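Local coordinates for uncharacterized protein MJ0690 (Methanocaldococcus jannaschii, PDB 3K32), which is of unknown function but carries the SGGKDS signature of PP-loop ATPases, so probably binds ATP, and is predicted to be a subunit of a tRNA methyltransferase, at residues B[19-24]-B[148-153]; B[98-103]-B[128-133]; B[154-159]-B[192-197]. All coordinates share one frame; numbering follows the deposited sequence.

Contact 1: B[19-24]-B[148-153]; sequences SSLSAV and HLASEF
Helices 17-28 and 143-153 pass each other here at a steep angle: the axes of the two short segments come within 10.4 Å, and their N-to-C directions differ by 70°. The backbones are closest where the CA atoms of Leu21 and Ala150 stand 6.9 Å apart. Leu21 carries most of the contact from its side. Its CG lies beside the backbone N, anti to the carbonyl carbon (chi1 -75°), and with chi2 near 180° the branches part from there. CD1 settles close against the second helix, 3.8 Å from Leu149 CB and just as near the amide N of Ala150. CD2 heads for Phe153 and stops 4.3 Å from its CD2 atom. Helix 17-28 follows the SGGKDS segment, which matches the PP-loop signature, in a Rossmann-like fold that is probably nucleotide-binding; Ser19 closes that motif, with its OG bonded to Ser14 N, and its backbone N holds a glycerol in the crystal. Leu21 and Val24 lie on the face of the helix turned to 143-153. One turn beyond Leu21, Val24 reaches the Phe153 ring obliquely, its CG1, anti to the backbone N, 3.8 Å from CE1. The same ring also packs on Leu29 of the second subunit and takes a cation-pi contact from Lys201, while Leu149 meets Tyr31 of that second subunit.

Contact 2: B[98-103]-B[128-133]; sequences LADEYS and MRKNIQ
Gln133 N donates to Ser103 O over 2.8 Å in an almost perfectly straight bond, 177° at the hydrogen, with the N-H coming in the plane of the carbonyl. It lies just ahead of the pairing of two parallel strands of the Rossmann-like sheet, 104-106 and the edge strand 133-135, which a beta-alpha-beta crossover through helix 120-130 connects; Gln133 also bonds the backbone of Leu105. Extended beyond CG, Gln133 carries its amide to the second subunit, where NE2 bonds Thr145 OG1. The other polar link is a salt bridge nearer the surface, Lys130 NZ to Asp100 OD1 at 3.2 Å, in which the ammonium approaches from above the carboxylate plane rather than within it. Lys130 gets there by a bend at chi2 (-76°), beyond which the chain runs straight; Glu96 OE1 is a second, long and weak ion-pair partner for NZ. On the way the lysine lays its aliphatic part along Ala99, CG being 3.7 Å from Ala99 CB. Asn131 then leaves the helix with a positive phi of 52°, and the chain turns Ile132 inward. This isoleucine sits buried between Ala99 and Ser103, with Leu105 against it as well. Beside the straight bond, Ile132 CA also faces the same Ser103 oxygen in a CA-H...O contact of 3.5 Å.

Contact 3: B[154-159]-B[192-197]; sequences FILEEI and KQTRVV
Ile159 packs its CB against Gln193 CB, 3.2 Å away, and crosses Arg195 at about a right angle, its CD1 lying at the edge of the guanidinium, 3.7 Å from Arg195 NE. This is one end of a two-stranded antiparallel ribbon, 154-159 against 193-199, separate from the parallel sheet of the domain. An alanine in place of Ile159 would strip away CG1, CG2 and CD1 and would probably leave the aliphatic part of Gln193 and the arginine head less well covered and less fixed in place. Glu157 and Arg195 form a hydrogen-bonded pair: Arg195 N reaches Glu157 O over a very short 2.5 Å, nearly along the C=O axis, while the return bond from Glu157 N to Arg195 O is more bent, 137° at the hydrogen. Farther along, Ile159 N gives a straight bond to Gln193 O. The opposite face of the ribbon carries Leu156, Glu158, Thr194 and Val196. There Leu156 CB leans diagonally on Thr194 CG2 at 3.8 Å, and its CD2 approaches Val196 CG2. Val196 also covers the Phe154 ring, with CG2 standing 4.1 Å above the plane toward the rim. At the far end Val197 N donates to Ile155 O, and Val197 CG1, in the crowded position between its own N and carbonyl carbon (chi1 45°), meets Ile155 CG2 at 3.4 Å.

How the contacts relate
From the N terminus, the chain runs through the probable PP-loop into helix 17-28, which is met by helix 143-153 in contact 1, closing a loop of more than 120 residues. Contact 2 nests inside that loop, a short closure joining the loop after helix 84-98 to the end of helix 120-130 and the start of strand 133-135; its centre is about 26 Å from that of contact 1 and the two do not touch. Helix 143-153 leads directly into strand 154-159, so contact 3 follows in series, bringing the C-terminal strand back antiparallel. Contacts 1 and 3 meet: the Phe154 ring packs on Leu21, Ser20 and Val24, seating the ribbon on helix 17-28. Contact 2 lies across the chain's centre from contact 3.

Contact 1: B[19-24]-B[148-153]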
ATOM      1  N   SER B  19       0.321   6.651 -10.800  1.00 32.95           N
ATOM      2  CA  SER B  19       1.348   5.803 -11.375  1.00 30.37           C
ATOM      3  C   SER B  19       2.738   6.387 -11.117  1.00 23.77           C
ATOM      4  O   SER B  19       3.676   5.670 -10.804  1.00 29.91           O
ATOM      5  CB  SER B  19       1.105   5.656 -12.883  1.00 31.77           C
ATOM      6  OG  SER B  19       1.951   4.672 -13.450  1.00 35.25           O
ATOM      7  N   SER B  20       2.860   7.697 -11.260  1.00 19.28           N
ATOM      8  CA  SER B  20       4.120   8.385 -11.034  1.00 22.41           C
ATOM      9  C   SER B  20       4.530   8.305  -9.564  1.00 21.16           C
ATOM     10  O   SER B  20       5.684   8.095  -9.259  1.00 23.11           O
ATOM     11  CB  SER B  20       4.006   9.844 -11.470  1.00 31.44           C
ATOM     12  OG  SER B  20       3.678   9.931 -12.840  1.00 31.08           O
ATOM     13  N   LEU B  21       3.569   8.463  -8.659  1.00 23.73           N
ATOM     14  CA  LEU B  21       3.818   8.271  -7.240  1.00 15.19           C
ATOM     15  C   LEU B  21       4.347   6.871  -6.963  1.00 23.65           C
ATOM     16  O   LEU B  21       5.237   6.702  -6.113  1.00 28.44           O
ATOM     17  CB  LEU B  21       2.558   8.527  -6.403  1.00 15.96           C
ATOM     18  CG  LEU B  21       2.132   9.982  -6.211  1.00 36.03           C
ATOM     19  CD1 LEU B  21       0.933  10.067  -5.274  1.00 39.68           C
ATOM     20  CD2 LEU B  21       3.294  10.825  -5.699  1.00 40.02           C
ATOM     21  N   SER B  22       3.821   5.862  -7.662  1.00 20.43           N
ATOM     22  CA  SER B  22       4.330   4.514  -7.410  1.00 28.39           C
ATOM     23  C   SER B  22       5.813   4.438  -7.776  1.00 30.17           C
ATOM     24  O   SER B  22       6.618   3.924  -7.005  1.00 29.30           O
ATOM     25  CB  SER B  22       3.503   3.410  -8.097  1.00 28.22           C
ATOM     26  OG  SER B  22       3.664   3.415  -9.501  1.00 37.18           O
ATOM     27  N   ALA B  23       6.159   4.963  -8.950  1.00 32.95           N
ATOM     28  CA  ALA B  23       7.553   5.030  -9.391  1.00 31.80           C
ATOM     29  C   ALA B  23       8.398   5.649  -8.288  1.00 28.38           C
ATOM     30  O   ALA B  23       9.316   5.022  -7.766  1.00 22.04           O
ATOM     31  CB  ALA B  23       7.673   5.866 -10.662  1.00 22.64           C
ATOM     32  N   VAL B  24       8.047   6.887  -7.947  1.00 16.78           N
ATOM     33  CA  VAL B  24       8.743   7.686  -6.957  1.00 24.09           C
ATOM     34  C   VAL B  24       8.919   6.962  -5.633  1.00 18.42           C
ATOM     35  O   VAL B  24       9.963   7.000  -5.021  1.00 25.14           O
ATOM     36  CB  VAL B  24       7.978   9.000  -6.707  1.00 35.76           C
ATOM     37  CG1 VAL B  24       8.603   9.764  -5.546  1.00 38.52           C
ATOM     38  CG2 VAL B  24       7.963   9.839  -7.969  1.00 29.25           C
ATOM     39  N   HIS B 148      -3.112  14.507  -1.858  1.00 36.07           N
ATOM     40  CA  HIS B 148      -2.155  15.345  -1.144  1.00 42.97           C
ATOM     41  C   HIS B 148      -0.715  15.095  -1.554  1.00 36.23           C
ATOM     42  O   HIS B 148       0.060  16.038  -1.698  1.00 38.37           O
ATOM     43  CB  HIS B 148      -2.286  15.177   0.371  1.00 42.24           C
ATOM     44  CG  HIS B 148      -1.080  15.639   1.133  1.00 38.59           C
ATOM     45  ND1 HIS B 148      -0.078  14.778   1.523  1.00 36.26           N
ATOM     46  CD2 HIS B 148      -0.714  16.868   1.566  1.00 44.78           C
ATOM     47  CE1 HIS B 148       0.851  15.456   2.178  1.00 42.95           C
ATOM     48  NE2 HIS B 148       0.491  16.726   2.220  1.00 45.61           N
ATOM     49  N   LEU B 149      -0.355  13.824  -1.716  1.00 29.96           N
ATOM     50  CA  LEU B 149       1.007  13.457  -2.086  1.00 27.96           C
ATOM     51  C   LEU B 149       1.373  13.937  -3.491  1.00 32.53           C
ATOM     52  O   LEU B 149       2.475  14.445  -3.718  1.00 28.70           O
ATOM     53  CB  LEU B 149       1.209  11.943  -1.963  1.00 31.43           C
ATOM     54  CG  LEU B 149       1.363  11.361  -0.547  1.00 36.62           C
ATOM     55  CD1 LEU B 149       1.164   9.858  -0.552  1.00 36.56           C
ATOM     56  CD2 LEU B 149       2.706  11.710   0.072  1.00 26.16           C
ATOM     57  N   ALA B 150       0.446  13.763  -4.429  1.00 37.67           N
ATOM     58  CA  ALA B 150       0.632  14.233  -5.799  1.00 39.28           C
ATOM     59  C   ALA B 150       0.956  15.733  -5.836  1.00 37.60           C
ATOM     60  O   ALA B 150       1.892  16.170  -6.510  1.00 29.79           O
ATOM     61  CB  ALA B 150      -0.616  13.932  -6.639  1.00 29.77           C
ATOM     62  N   SER B 151       0.184  16.523  -5.099  1.00 29.60           N
ATOM     63  CA  SER B 151       0.394  17.952  -5.132  1.00 45.11           C
ATOM     64  C   SER B 151       1.676  18.354  -4.383  1.00 44.97           C
ATOM     65  O   SER B 151       2.215  19.438  -4.598  1.00 43.33           O
ATOM     66  CB  SER B 151      -0.837  18.694  -4.608  1.00 52.78           C
ATOM     67  OG  SER B 151      -0.985  18.512  -3.213  1.00 62.83           O
ATOM     68  N   GLU B 152       2.179  17.480  -3.521  1.00 40.28           N
ATOM     69  CA  GLU B 152       3.438  17.777  -2.848  1.00 48.55           C
ATOM     70  C   GLU B 152       4.662  17.467  -3.703  1.00 45.43           C
ATOM     71  O   GLU B 152       5.671  18.162  -3.622  1.00 49.07           O
ATOM     72  CB  GLU B 152       3.531  17.063  -1.508  1.00 55.09           C
ATOM     73  CG  GLU B 152       3.305  17.984  -0.343  1.00 69.21           C
ATOM     74  CD  GLU B 152       4.383  17.842   0.701  1.00 83.69           C
ATOM     75  OE1 GLU B 152       5.471  18.427   0.519  1.00 86.17           O
ATOM     76  OE2 GLU B 152       4.149  17.135   1.701  1.00 91.15           O
ATOM     77  N   PHE B 153       4.573  16.434  -4.532  1.00 40.01           N
ATOM     78  CA  PHE B 153       5.703  16.054  -5.376  1.00 36.99           C
ATOM     79  C   PHE B 153       5.683  16.719  -6.749  1.00 37.09           C
ATOM     80  O   PHE B 153       6.730  17.049  -7.301  1.00 34.53           O
ATOM     81  CB  PHE B 153       5.765  14.534  -5.551  1.00 36.84           C
ATOM     82  CG  PHE B 153       6.436  13.819  -4.419  1.00 34.51           C
ATOM     83  CD1 PHE B 153       7.784  13.554  -4.460  1.00 44.90           C
ATOM     84  CD2 PHE B 153       5.716  13.412  -3.315  1.00 40.66           C
ATOM     85  CE1 PHE B 153       8.397  12.891  -3.420  1.00 56.39           C
ATOM     86  CE2 PHE B 153       6.324  12.755  -2.271  1.00 44.74           C
ATOM     87  CZ  PHE B 153       7.663  12.491  -2.323  1.00 53.17           C
TER

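Contact 2: B[98-103]-B[128-133]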
ATOM      1  N   LEU B  98       3.873 -10.695 -18.226  1.00 18.50           N
ATOM      2  CA  LEU B  98       5.052  -9.991 -17.745  1.00 26.60           C
ATOM      3  C   LEU B  98       5.763 -10.766 -16.647  1.00 25.58           C
ATOM      4  O   LEU B  98       6.977 -10.676 -16.501  1.00 37.26           O
ATOM      5  CB  LEU B  98       4.680  -8.582 -17.275  1.00 35.31           C
ATOM      6  CG  LEU B  98       4.540  -7.540 -18.395  1.00 40.86           C
ATOM      7  CD1 LEU B  98       5.819  -7.447 -19.161  1.00 43.36           C
ATOM      8  CD2 LEU B  98       3.436  -7.917 -19.360  1.00 51.83           C
ATOM      9  N   ALA B  99       5.009 -11.554 -15.894  1.00 32.22           N
ATOM     10  CA  ALA B  99       5.589 -12.362 -14.818  1.00 37.68           C
ATOM     11  C   ALA B  99       6.520 -13.485 -15.293  1.00 29.29           C
ATOM     12  O   ALA B  99       7.188 -14.112 -14.489  1.00 36.76           O
ATOM     13  CB  ALA B  99       4.495 -12.920 -13.917  1.00 37.30           C
ATOM     14  N   ASP B 100       6.537 -13.762 -16.592  1.00 27.43           N
ATOM     15  CA  ASP B 100       7.457 -14.759 -17.142  1.00 17.75           C
ATOM     16  C   ASP B 100       8.807 -14.124 -17.411  1.00 25.44           C
ATOM     17  O   ASP B 100       9.813 -14.828 -17.516  1.00 38.24           O
ATOM     18  CB  ASP B 100       6.910 -15.400 -18.438  1.00 29.04           C
ATOM     19  CG  ASP B 100       5.716 -16.335 -18.188  1.00 44.03           C
ATOM     20  OD1 ASP B 100       5.711 -17.058 -17.174  1.00 39.37           O
ATOM     21  OD2 ASP B 100       4.777 -16.354 -19.014  1.00 52.01           O
ATOM     22  N   GLU B 101       8.833 -12.794 -17.507  1.00 29.02           N
ATOM     23  CA  GLU B 101      10.049 -12.072 -17.884  1.00 39.28           C
ATOM     24  C   GLU B 101      10.719 -11.288 -16.752  1.00 35.71           C
ATOM     25  O   GLU B 101      11.929 -11.115 -16.768  1.00 33.24           O
ATOM     26  CB  GLU B 101       9.780 -11.133 -19.065  1.00 55.71           C
ATOM     27  CG  GLU B 101       9.588 -11.843 -20.395  1.00 76.66           C
ATOM     28  CD  GLU B 101       8.324 -11.395 -21.122  1.00 96.02           C
ATOM     29  OE1 GLU B 101       7.645 -12.258 -21.719  1.00 99.89           O
ATOM     30  OE2 GLU B 101       8.006 -10.185 -21.088  1.00100.48           O
ATOM     31  N   TYR B 102       9.946 -10.788 -15.794  1.00 29.76           N
ATOM     32  CA  TYR B 102      10.530  -9.971 -14.733  1.00 33.32           C
ATOM     33  C   TYR B 102      10.095 -10.495 -13.380  1.00 35.36           C
ATOM     34  O   TYR B 102       8.908 -10.653 -13.116  1.00 39.40           O
ATOM     35  CB  TYR B 102      10.113  -8.501 -14.856  1.00 37.44           C
ATOM     36  CG  TYR B 102      10.211  -7.940 -16.247  1.00 39.83           C
ATOM     37  CD1 TYR B 102      11.401  -7.395 -16.711  1.00 37.09           C
ATOM     38  CD2 TYR B 102       9.113  -7.950 -17.098  1.00 38.61           C
ATOM     39  CE1 TYR B 102      11.505  -6.884 -17.983  1.00 29.77           C
ATOM     40  CE2 TYR B 102       9.207  -7.437 -18.374  1.00 46.87           C
ATOM     41  CZ  TYR B 102      10.409  -6.909 -18.810  1.00 41.78           C
ATOM     42  OH  TYR B 102      10.515  -6.403 -20.075  1.00 44.88           O
ATOM     43  N   SER B 103      11.056 -10.752 -12.512  1.00 31.53           N
ATOM     44  CA  SER B 103      10.742 -11.378 -11.242  1.00 33.76           C
ATOM     45  C   SER B 103      10.262 -10.379 -10.191  1.00 32.27           C
ATOM     46  O   SER B 103       9.774 -10.795  -9.151  1.00 29.93           O
ATOM     47  CB  SER B 103      11.939 -12.160 -10.730  1.00 28.93           C
ATOM     48  OG  SER B 103      13.060 -11.302 -10.634  1.00 36.64           O
HETATM   49  N   MSE B 128       3.434 -17.418  -6.391  1.00 32.98           N
HETATM   50  CA  MSE B 128       3.923 -18.771  -6.210  1.00 27.83           C
HETATM   51  C   MSE B 128       4.107 -19.508  -7.533  1.00 30.25           C
HETATM   52  O   MSE B 128       5.035 -20.302  -7.680  1.00 37.23           O
HETATM   53  CB  MSE B 128       3.005 -19.564  -5.281  1.00 28.39           C
HETATM   54  CG  MSE B 128       3.369 -21.043  -5.225  1.00 42.93           C
HETATM   55 SE   MSE B 128       2.173 -22.068  -4.101  0.60132.18          SE
HETATM   56  CE  MSE B 128       2.386 -21.029  -2.452  1.00 68.57           C
ATOM     57  N   ARG B 129       3.224 -19.243  -8.490  1.00 27.55           N
ATOM     58  CA  ARG B 129       3.265 -19.924  -9.774  1.00 28.48           C
ATOM     59  C   ARG B 129       4.405 -19.398 -10.624  1.00 34.76           C
ATOM     60  O   ARG B 129       5.011 -20.135 -11.404  1.00 38.23           O
ATOM     61  CB  ARG B 129       1.949 -19.749 -10.527  1.00 27.66           C
ATOM     62  CG  ARG B 129       0.798 -20.609 -10.000  1.00 29.77           C
ATOM     63  CD  ARG B 129      -0.459 -20.463 -10.866  1.00 21.94           C
ATOM     64  NE  ARG B 129      -0.962 -19.093 -10.874  1.00 32.23           N
ATOM     65  CZ  ARG B 129      -0.868 -18.264 -11.911  1.00 34.39           C
ATOM     66  NH1 ARG B 129      -0.300 -18.663 -13.038  1.00 33.38           N
ATOM     67  NH2 ARG B 129      -1.341 -17.033 -11.824  1.00 31.84           N
ATOM     68  N   LYS B 130       4.696 -18.116 -10.478  1.00 22.74           N
ATOM     69  CA  LYS B 130       5.665 -17.480 -11.355  1.00 26.48           C
ATOM     70  C   LYS B 130       6.965 -17.227 -10.619  1.00 25.94           C
ATOM     71  O   LYS B 130       7.935 -16.766 -11.207  1.00 29.66           O
ATOM     72  CB  LYS B 130       5.102 -16.164 -11.885  1.00 29.52           C
ATOM     73  CG  LYS B 130       3.772 -16.319 -12.586  1.00 23.51           C
ATOM     74  CD  LYS B 130       3.928 -16.906 -13.962  1.00 25.15           C
ATOM     75  CE  LYS B 130       2.623 -16.778 -14.764  1.00 32.30           C
ATOM     76  NZ  LYS B 130       2.720 -17.390 -16.119  1.00 33.24           N
ATOM     77  N   ASN B 131       6.981 -17.552  -9.333  1.00 21.48           N
ATOM     78  CA  ASN B 131       8.133 -17.275  -8.490  1.00 26.71           C
ATOM     79  C   ASN B 131       8.542 -15.833  -8.595  1.00 27.71           C
ATOM     80  O   ASN B 131       9.670 -15.517  -8.952  1.00 29.12           O
ATOM     81  CB  ASN B 131       9.322 -18.137  -8.868  1.00 29.54           C
ATOM     82  CG  ASN B 131      10.478 -17.913  -7.950  1.00 24.23           C
ATOM     83  OD1 ASN B 131      10.287 -17.529  -6.813  1.00 31.23           O
ATOM     84  ND2 ASN B 131      11.678 -18.122  -8.438  1.00 24.88           N
ATOM     85  N   ILE B 132       7.611 -14.958  -8.260  1.00 33.53           N
ATOM     86  CA  ILE B 132       7.766 -13.549  -8.533  1.00 29.66           C
ATOM     87  C   ILE B 132       7.318 -12.696  -7.344  1.00 25.58           C
ATOM     88  O   ILE B 132       6.562 -13.163  -6.472  1.00 26.44           O
ATOM     89  CB  ILE B 132       6.969 -13.217  -9.811  1.00 29.31           C
ATOM     90  CG1 ILE B 132       7.921 -12.929 -10.963  1.00 36.12           C
ATOM     91  CG2 ILE B 132       5.963 -12.111  -9.594  1.00 13.30           C
ATOM     92  CD1 ILE B 132       7.217 -12.273 -12.092  1.00 51.49           C
ATOM     93  N   GLN B 133       7.829 -11.471  -7.288  1.00 15.70           N
ATOM     94  CA  GLN B 133       7.375 -10.493  -6.305  1.00 25.70           C
ATOM     95  C   GLN B 133       6.489  -9.495  -7.013  1.00 24.14           C
ATOM     96  O   GLN B 133       6.883  -8.923  -8.025  1.00 31.29           O
ATOM     97  CB  GLN B 133       8.542  -9.751  -5.651  1.00 17.23           C
ATOM     98  CG  GLN B 133       9.195 -10.474  -4.491  1.00 25.01           C
ATOM     99  CD  GLN B 133      10.308  -9.652  -3.867  1.00 31.70           C
ATOM    100  OE1 GLN B 133      11.484  -9.918  -4.080  1.00 39.53           O
ATOM    101  NE2 GLN B 133       9.938  -8.640  -3.105  1.00 27.10           N
TER

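Contact 3: B[154-159]-B[192-197]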
ATOM      1  N   PHE B 154       4.494  16.923  -7.301  1.00 34.49           N
ATOM      2  CA  PHE B 154       4.407  17.283  -8.708  1.00 31.27           C
ATOM      3  C   PHE B 154       3.792  18.634  -9.006  1.00 36.02           C
ATOM      4  O   PHE B 154       2.916  19.118  -8.290  1.00 48.57           O
ATOM      5  CB  PHE B 154       3.662  16.203  -9.488  1.00 26.57           C
ATOM      6  CG  PHE B 154       4.213  14.813  -9.285  1.00 23.09           C
ATOM      7  CD1 PHE B 154       5.493  14.492  -9.700  1.00 20.13           C
ATOM      8  CD2 PHE B 154       3.431  13.820  -8.703  1.00 21.10           C
ATOM      9  CE1 PHE B 154       5.997  13.207  -9.512  1.00 28.43           C
ATOM     10  CE2 PHE B 154       3.921  12.526  -8.521  1.00 26.56           C
ATOM     11  CZ  PHE B 154       5.208  12.217  -8.921  1.00 28.08           C
ATOM     12  N   ILE B 155       4.282  19.246 -10.076  1.00 31.00           N
ATOM     13  CA  ILE B 155       3.570  20.341 -10.697  1.00 25.84           C
ATOM     14  C   ILE B 155       2.518  19.719 -11.605  1.00 29.53           C
ATOM     15  O   ILE B 155       2.816  18.795 -12.383  1.00 26.09           O
ATOM     16  CB  ILE B 155       4.509  21.225 -11.505  1.00 35.80           C
ATOM     17  CG1 ILE B 155       5.647  21.698 -10.607  1.00 37.54           C
ATOM     18  CG2 ILE B 155       3.759  22.441 -12.038  1.00 32.96           C
ATOM     19  CD1 ILE B 155       5.172  22.601  -9.508  1.00 30.73           C
ATOM     20  N   LEU B 156       1.285  20.198 -11.489  1.00 29.71           N
ATOM     21  CA  LEU B 156       0.165  19.548 -12.164  1.00 38.55           C
ATOM     22  C   LEU B 156      -0.644  20.468 -13.083  1.00 44.67           C
ATOM     23  O   LEU B 156      -0.669  21.692 -12.904  1.00 38.37           O
ATOM     24  CB  LEU B 156      -0.757  18.913 -11.126  1.00 37.87           C
ATOM     25  CG  LEU B 156      -0.091  17.883 -10.218  1.00 38.75           C
ATOM     26  CD1 LEU B 156      -1.049  17.456  -9.094  1.00 31.55           C
ATOM     27  CD2 LEU B 156       0.382  16.690 -11.046  1.00 33.77           C
ATOM     28  N   GLU B 157      -1.315  19.864 -14.062  1.00 44.69           N
ATOM     29  CA  GLU B 157      -2.167  20.613 -14.976  1.00 52.35           C
ATOM     30  C   GLU B 157      -3.229  19.707 -15.555  1.00 53.53           C
ATOM     31  O   GLU B 157      -2.974  18.528 -15.753  1.00 47.07           O
ATOM     32  CB  GLU B 157      -1.337  21.189 -16.110  1.00 58.98           C
ATOM     33  CG  GLU B 157      -1.823  22.526 -16.595  1.00 69.28           C
ATOM     34  CD  GLU B 157      -1.050  23.004 -17.798  1.00 79.67           C
ATOM     35  OE1 GLU B 157      -0.686  24.200 -17.831  1.00 86.92           O
ATOM     36  OE2 GLU B 157      -0.799  22.179 -18.705  1.00 80.40           O
ATOM     37  N   GLU B 158      -4.410  20.257 -15.845  1.00 63.89           N
ATOM     38  CA  GLU B 158      -5.514  19.456 -16.392  1.00 77.83           C
ATOM     39  C   GLU B 158      -5.514  19.321 -17.934  1.00 81.51           C
ATOM     40  O   GLU B 158      -5.274  20.289 -18.655  1.00 77.71           O
ATOM     41  CB  GLU B 158      -6.871  19.985 -15.896  1.00 85.59           C
ATOM     42  CG  GLU B 158      -7.570  20.966 -16.849  1.00 94.25           C
ATOM     43  CD  GLU B 158      -8.901  20.441 -17.389  1.00 98.68           C
ATOM     44  OE1 GLU B 158      -8.885  19.659 -18.366  1.00 99.19           O
ATOM     45  OE2 GLU B 158      -9.965  20.815 -16.845  1.00 98.83           O
ATOM     46  N   ILE B 159      -5.781  18.104 -18.416  1.00 88.56           N
ATOM     47  CA  ILE B 159      -5.917  17.808 -19.846  1.00 93.83           C
ATOM     48  C   ILE B 159      -7.403  17.708 -20.194  1.00 96.41           C
ATOM     49  O   ILE B 159      -8.130  16.896 -19.612  1.00 87.87           O
ATOM     50  CB  ILE B 159      -5.237  16.458 -20.223  1.00 58.98           C
ATOM     51  CG1 ILE B 159      -3.801  16.387 -19.692  1.00 52.32           C
ATOM     52  CG2 ILE B 159      -5.282  16.214 -21.732  1.00 59.75           C
ATOM     53  CD1 ILE B 159      -3.154  15.013 -19.843  1.00 38.25           C
ATOM     54  N   LYS B 192     -10.740  14.256 -14.775  1.00 86.02           N
ATOM     55  CA  LYS B 192     -10.435  14.519 -16.175  1.00 84.67           C
ATOM     56  C   LYS B 192      -9.181  13.774 -16.603  1.00 85.36           C
ATOM     57  O   LYS B 192      -9.097  12.546 -16.506  1.00 87.92           O
ATOM     58  CB  LYS B 192     -10.241  16.020 -16.402  1.00 80.74           C
ATOM     59  CG  LYS B 192     -11.531  16.813 -16.380  1.00 83.67           C
ATOM     60  CD  LYS B 192     -12.585  16.129 -17.246  1.00 86.92           C
ATOM     61  CE  LYS B 192     -12.049  15.829 -18.642  1.00 84.86           C
ATOM     62  NZ  LYS B 192     -12.487  14.495 -19.136  1.00 78.44           N
ATOM     63  N   GLN B 193      -8.221  14.530 -17.114  1.00 79.80           N
ATOM     64  CA  GLN B 193      -6.849  14.073 -17.184  1.00 76.65           C
ATOM     65  C   GLN B 193      -6.024  15.124 -16.458  1.00 65.90           C
ATOM     66  O   GLN B 193      -6.248  16.318 -16.624  1.00 60.99           O
ATOM     67  CB  GLN B 193      -6.379  13.910 -18.634  1.00 82.27           C
ATOM     68  CG  GLN B 193      -6.717  12.566 -19.281  1.00 89.21           C
ATOM     69  CD  GLN B 193      -5.935  12.311 -20.572  1.00 94.42           C
ATOM     70  OE1 GLN B 193      -6.457  12.480 -21.678  1.00 92.79           O
ATOM     71  NE2 GLN B 193      -4.679  11.899 -20.429  1.00 96.50           N
ATOM     72  N   THR B 194      -5.098  14.686 -15.618  1.00 61.05           N
ATOM     73  CA  THR B 194      -4.161  15.611 -14.996  1.00 53.73           C
ATOM     74  C   THR B 194      -2.757  15.242 -15.445  1.00 48.72           C
ATOM     75  O   THR B 194      -2.344  14.091 -15.341  1.00 54.08           O
ATOM     76  CB  THR B 194      -4.243  15.583 -13.462  1.00 49.89           C
ATOM     77  OG1 THR B 194      -5.548  15.999 -13.048  1.00 56.20           O
ATOM     78  CG2 THR B 194      -3.208  16.516 -12.859  1.00 45.95           C
ATOM     79  N   ARG B 195      -2.036  16.224 -15.963  1.00 52.38           N
ATOM     80  CA  ARG B 195      -0.683  16.012 -16.455  1.00 49.08           C
ATOM     81  C   ARG B 195       0.354  16.361 -15.384  1.00 39.82           C
ATOM     82  O   ARG B 195       0.319  17.442 -14.792  1.00 38.70           O
ATOM     83  CB  ARG B 195      -0.448  16.842 -17.724  1.00 44.76           C
ATOM     84  CG  ARG B 195       0.903  16.631 -18.382  1.00 54.70           C
ATOM     85  CD  ARG B 195       0.992  17.367 -19.717  1.00 66.85           C
ATOM     86  NE  ARG B 195      -0.093  16.964 -20.613  1.00 85.36           N
ATOM     87  CZ  ARG B 195      -0.319  17.488 -21.816  1.00 95.83           C
ATOM     88  NH1 ARG B 195       0.471  18.448 -22.285  1.00104.27           N
ATOM     89  NH2 ARG B 195      -1.338  17.051 -22.554  1.00 88.96           N
ATOM     90  N   VAL B 196       1.258  15.424 -15.127  1.00 29.93           N
ATOM     91  CA  VAL B 196       2.453  15.733 -14.372  1.00 39.24           C
ATOM     92  C   VAL B 196       3.318  16.579 -15.282  1.00 39.18           C
ATOM     93  O   VAL B 196       3.849  16.086 -16.279  1.00 36.22           O
ATOM     94  CB  VAL B 196       3.240  14.460 -13.987  1.00 38.84           C
ATOM     95  CG1 VAL B 196       4.640  14.825 -13.523  1.00 27.78           C
ATOM     96  CG2 VAL B 196       2.504  13.683 -12.904  1.00 39.48           C
ATOM     97  N   VAL B 197       3.444  17.857 -14.962  1.00 39.58           N
ATOM     98  CA  VAL B 197       4.288  18.717 -15.778  1.00 48.10           C
ATOM     99  C   VAL B 197       5.707  18.860 -15.213  1.00 45.86           C
ATOM    100  O   VAL B 197       6.662  19.064 -15.955  1.00 36.87           O
ATOM    101  CB  VAL B 197       3.633  20.083 -16.050  1.00 50.27           C
ATOM    102  CG1 VAL B 197       3.035  20.650 -14.785  1.00 53.63           C
ATOM    103  CG2 VAL B 197       4.638  21.046 -16.673  1.00 55.69           C
TER